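Local coordinates for protein transcriptional regulator, SorC family (Enterococcus faecalis, PDB 2O0M) that probably acts as a sugar-responsive transcriptional regulator, binding DNA and a carbohydrate effector, at residues R177-E182 with L206-Q211. Numbering follows the deposited sequence.
Sequences RGGIGE and LYVPEQ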
ATOM      1  N   ARG A 177      -7.721   1.898   3.971  1.00 11.95           N
ATOM      2  CA  ARG A 177      -8.113   1.523   5.323  1.00 11.73           C
ATOM      3  C   ARG A 177      -8.142   2.707   6.269  1.00 12.24           C
ATOM      4  O   ARG A 177      -7.321   3.601   6.173  1.00 11.88           O
ATOM      5  CB  ARG A 177      -7.120   0.506   5.912  1.00 11.80           C
ATOM      6  CG  ARG A 177      -7.253  -0.888   5.389  1.00 13.26           C
ATOM      7  CD  ARG A 177      -8.588  -1.486   5.813  1.00 14.85           C
ATOM      8  NE  ARG A 177      -8.630  -2.937   5.665  1.00 15.66           N
ATOM      9  CZ  ARG A 177      -8.301  -3.830   6.594  1.00 14.27           C
ATOM     10  NH1 ARG A 177      -7.872  -3.467   7.801  1.00 13.87           N
ATOM     11  NH2 ARG A 177      -8.401  -5.112   6.300  1.00 15.05           N
ATOM     12  N   GLY A 178      -9.053   2.644   7.238  1.00 12.40           N
ATOM     13  CA  GLY A 178      -9.023   3.536   8.389  1.00 12.43           C
ATOM     14  C   GLY A 178      -8.569   2.789   9.631  1.00 12.33           C
ATOM     15  O   GLY A 178      -8.496   1.565   9.637  1.00 12.02           O
ATOM     16  N   GLY A 179      -8.246   3.524  10.689  1.00 12.73           N
ATOM     17  CA  GLY A 179      -7.934   2.899  11.980  1.00 12.87           C
ATOM     18  C   GLY A 179      -6.643   2.115  11.983  1.00 13.10           C
ATOM     19  O   GLY A 179      -6.524   1.078  12.629  1.00 14.33           O
ATOM     20  N   ILE A 180      -5.659   2.620  11.250  1.00 12.92           N
ATOM     21  CA  ILE A 180      -4.398   1.902  11.093  1.00 13.00           C
ATOM     22  C   ILE A 180      -3.370   2.238  12.175  1.00 12.99           C
ATOM     23  O   ILE A 180      -2.492   1.425  12.464  1.00 14.04           O
ATOM     24  CB  ILE A 180      -3.813   2.150   9.684  1.00 12.70           C
ATOM     25  CG1 ILE A 180      -4.732   1.543   8.613  1.00 13.88           C
ATOM     26  CG2 ILE A 180      -2.387   1.600   9.559  1.00 12.71           C
ATOM     27  CD1 ILE A 180      -4.759   0.037   8.580  1.00 14.18           C
ATOM     28  N   GLY A 181      -3.460   3.430  12.757  1.00 12.64           N
ATOM     29  CA  GLY A 181      -2.589   3.811  13.867  1.00 12.55           C
ATOM     30  C   GLY A 181      -1.322   4.578  13.494  1.00 12.37           C
ATOM     31  O   GLY A 181      -0.437   4.761  14.334  1.00 12.68           O
ATOM     32  N   GLU A 182      -1.221   5.046  12.254  1.00 12.38           N
ATOM     33  CA  GLU A 182      -0.054   5.843  11.869  1.00 12.54           C
ATOM     34  C   GLU A 182      -0.162   7.293  12.341  1.00 13.19           C
ATOM     35  O   GLU A 182      -1.246   7.779  12.641  1.00 14.12           O
ATOM     36  CB  GLU A 182       0.156   5.856  10.360  1.00 11.82           C
ATOM     37  CG  GLU A 182       0.439   4.502   9.744  1.00 10.75           C
ATOM     38  CD  GLU A 182       1.829   3.937  10.020  1.00 10.64           C
ATOM     39  OE1 GLU A 182       2.644   4.528  10.752  1.00 10.46           O
ATOM     40  OE2 GLU A 182       2.100   2.865   9.468  1.00 10.21           O
ATOM     41  N   LEU A 206     -11.117   9.683   4.685  1.00 14.20           N
ATOM     42  CA  LEU A 206     -12.013   8.905   5.506  1.00 14.57           C
ATOM     43  C   LEU A 206     -11.816   9.428   6.913  1.00 15.45           C
ATOM     44  O   LEU A 206     -10.733   9.292   7.484  1.00 14.41           O
ATOM     45  CB  LEU A 206     -11.672   7.420   5.413  1.00 13.95           C
ATOM     46  CG  LEU A 206     -12.462   6.476   6.318  1.00 14.17           C
ATOM     47  CD1 LEU A 206     -13.942   6.468   5.978  1.00 13.59           C
ATOM     48  CD2 LEU A 206     -11.888   5.088   6.182  1.00 14.75           C
ATOM     49  N   TYR A 207     -12.845  10.062   7.461  1.00 16.98           N
ATOM     50  CA  TYR A 207     -12.677  10.819   8.695  1.00 18.47           C
ATOM     51  C   TYR A 207     -12.884   9.903   9.891  1.00 18.67           C
ATOM     52  O   TYR A 207     -13.808  10.046  10.682  1.00 18.95           O
ATOM     53  CB  TYR A 207     -13.553  12.080   8.674  1.00 20.63           C
ATOM     54  CG  TYR A 207     -12.884  13.188   7.882  1.00 22.21           C
ATOM     55  CD1 TYR A 207     -13.355  13.596   6.654  1.00 23.66           C
ATOM     56  CD2 TYR A 207     -11.744  13.811   8.358  1.00 23.39           C
ATOM     57  CE1 TYR A 207     -12.719  14.617   5.935  1.00 23.49           C
ATOM     58  CE2 TYR A 207     -11.093  14.844   7.634  1.00 24.57           C
ATOM     59  CZ  TYR A 207     -11.583  15.232   6.430  1.00 24.96           C
ATOM     60  OH  TYR A 207     -10.912  16.243   5.750  1.00 25.92           O
ATOM     61  N   VAL A 208     -11.979   8.932   9.979  1.00 17.93           N
ATOM     62  CA  VAL A 208     -11.924   7.968  11.054  1.00 17.93           C
ATOM     63  C   VAL A 208     -10.568   8.172  11.715  1.00 18.18           C
ATOM     64  O   VAL A 208      -9.554   8.170  11.030  1.00 17.99           O
ATOM     65  CB  VAL A 208     -12.048   6.529  10.488  1.00 17.73           C
ATOM     66  CG1 VAL A 208     -11.743   5.488  11.558  1.00 17.82           C
ATOM     67  CG2 VAL A 208     -13.441   6.307   9.920  1.00 17.18           C
ATOM     68  N   PRO A 209     -10.531   8.425  13.034  1.00 18.61           N
ATOM     69  CA  PRO A 209      -9.215   8.555  13.667  1.00 19.11           C
ATOM     70  C   PRO A 209      -8.329   7.319  13.480  1.00 19.13           C
ATOM     71  O   PRO A 209      -8.840   6.209  13.373  1.00 19.27           O
ATOM     72  CB  PRO A 209      -9.559   8.751  15.140  1.00 19.32           C
ATOM     73  CG  PRO A 209     -10.926   9.373  15.119  1.00 19.32           C
ATOM     74  CD  PRO A 209     -11.625   8.675  13.989  1.00 19.23           C
ATOM     75  N   GLU A 210      -7.013   7.518  13.425  1.00 19.43           N
ATOM     76  CA  GLU A 210      -6.083   6.403  13.231  1.00 19.67           C
ATOM     77  C   GLU A 210      -6.053   5.459  14.421  1.00 21.03           C
ATOM     78  O   GLU A 210      -5.773   4.274  14.266  1.00 20.31           O
ATOM     79  CB  GLU A 210      -4.679   6.913  12.910  1.00 19.26           C
ATOM     80  CG  GLU A 210      -4.501   7.278  11.457  1.00 18.09           C
ATOM     81  CD  GLU A 210      -4.401   6.054  10.561  1.00 16.05           C
ATOM     82  OE1 GLU A 210      -3.273   5.632  10.253  1.00 14.40           O
ATOM     83  OE2 GLU A 210      -5.449   5.499  10.185  1.00 14.26           O
ATOM     84  N   GLN A 211      -6.330   6.006  15.601  1.00 22.52           N
ATOM     85  CA  GLN A 211      -6.627   5.230  16.798  1.00 24.45           C
ATOM     86  C   GLN A 211      -8.020   5.651  17.264  1.00 24.62           C
ATOM     87  O   GLN A 211      -8.287   6.846  17.396  1.00 24.49           O
ATOM     88  CB  GLN A 211      -5.589   5.512  17.891  1.00 24.60           C
ATOM     89  CG  GLN A 211      -4.302   4.688  17.775  1.00 27.08           C
ATOM     90  CD  GLN A 211      -3.191   5.364  16.983  1.00 29.85           C
ATOM     91  OE1 GLN A 211      -3.386   6.445  16.399  1.00 31.41           O
ATOM     92  NE2 GLN A 211      -2.006   4.722  16.950  1.00 26.57           N
TER
HETATM   93  O   HOH W   1      -5.472   5.107   7.542  1.00 16.90           O
HETATM   94  O   HOH W   2      -8.085   6.266   9.968  1.00 19.18           O
HETATM   95  O   HOH W   3      -1.972   8.125  15.206  1.00 61.80           O
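Glu210 contributes the largest share of the surface buried between the two loops, its carboxylate serving as acceptor for the backbone of 177-182. Glu210 OE2 accepts from Ile180 N at 3.1 Å and Glu210 OE1 from Glu182 N at 2.9 Å, so one side chain holds the loop at two points. Two waters widen its reach: water 1 donates to both Glu210 OE2 and Arg177 O, while water 2 accepts from Gly179 N and lies within hydrogen-bonding distance of Glu210 OE2 and Val208 O. Gly181 has backbone angles suited to glycine, and a CB there would crowd Gln211 NE2, which makes a weak 3.1 Å hydrogen bond to Gly181 O; Gly179, at positive phi, brings its CA to 3.4 Å from Glu210 O. The side chain of Glu182 turns instead to salt bridges with Arg252 and Arg253, near a bound phosphate ion. The arrangement joins loops following the adjacent parallel strands 169-175 and 202-203, as expected at the C-terminal ends of the parallel strands of a Rossmann-like sheet, where the putative sugar-binding domain probably holds its effector.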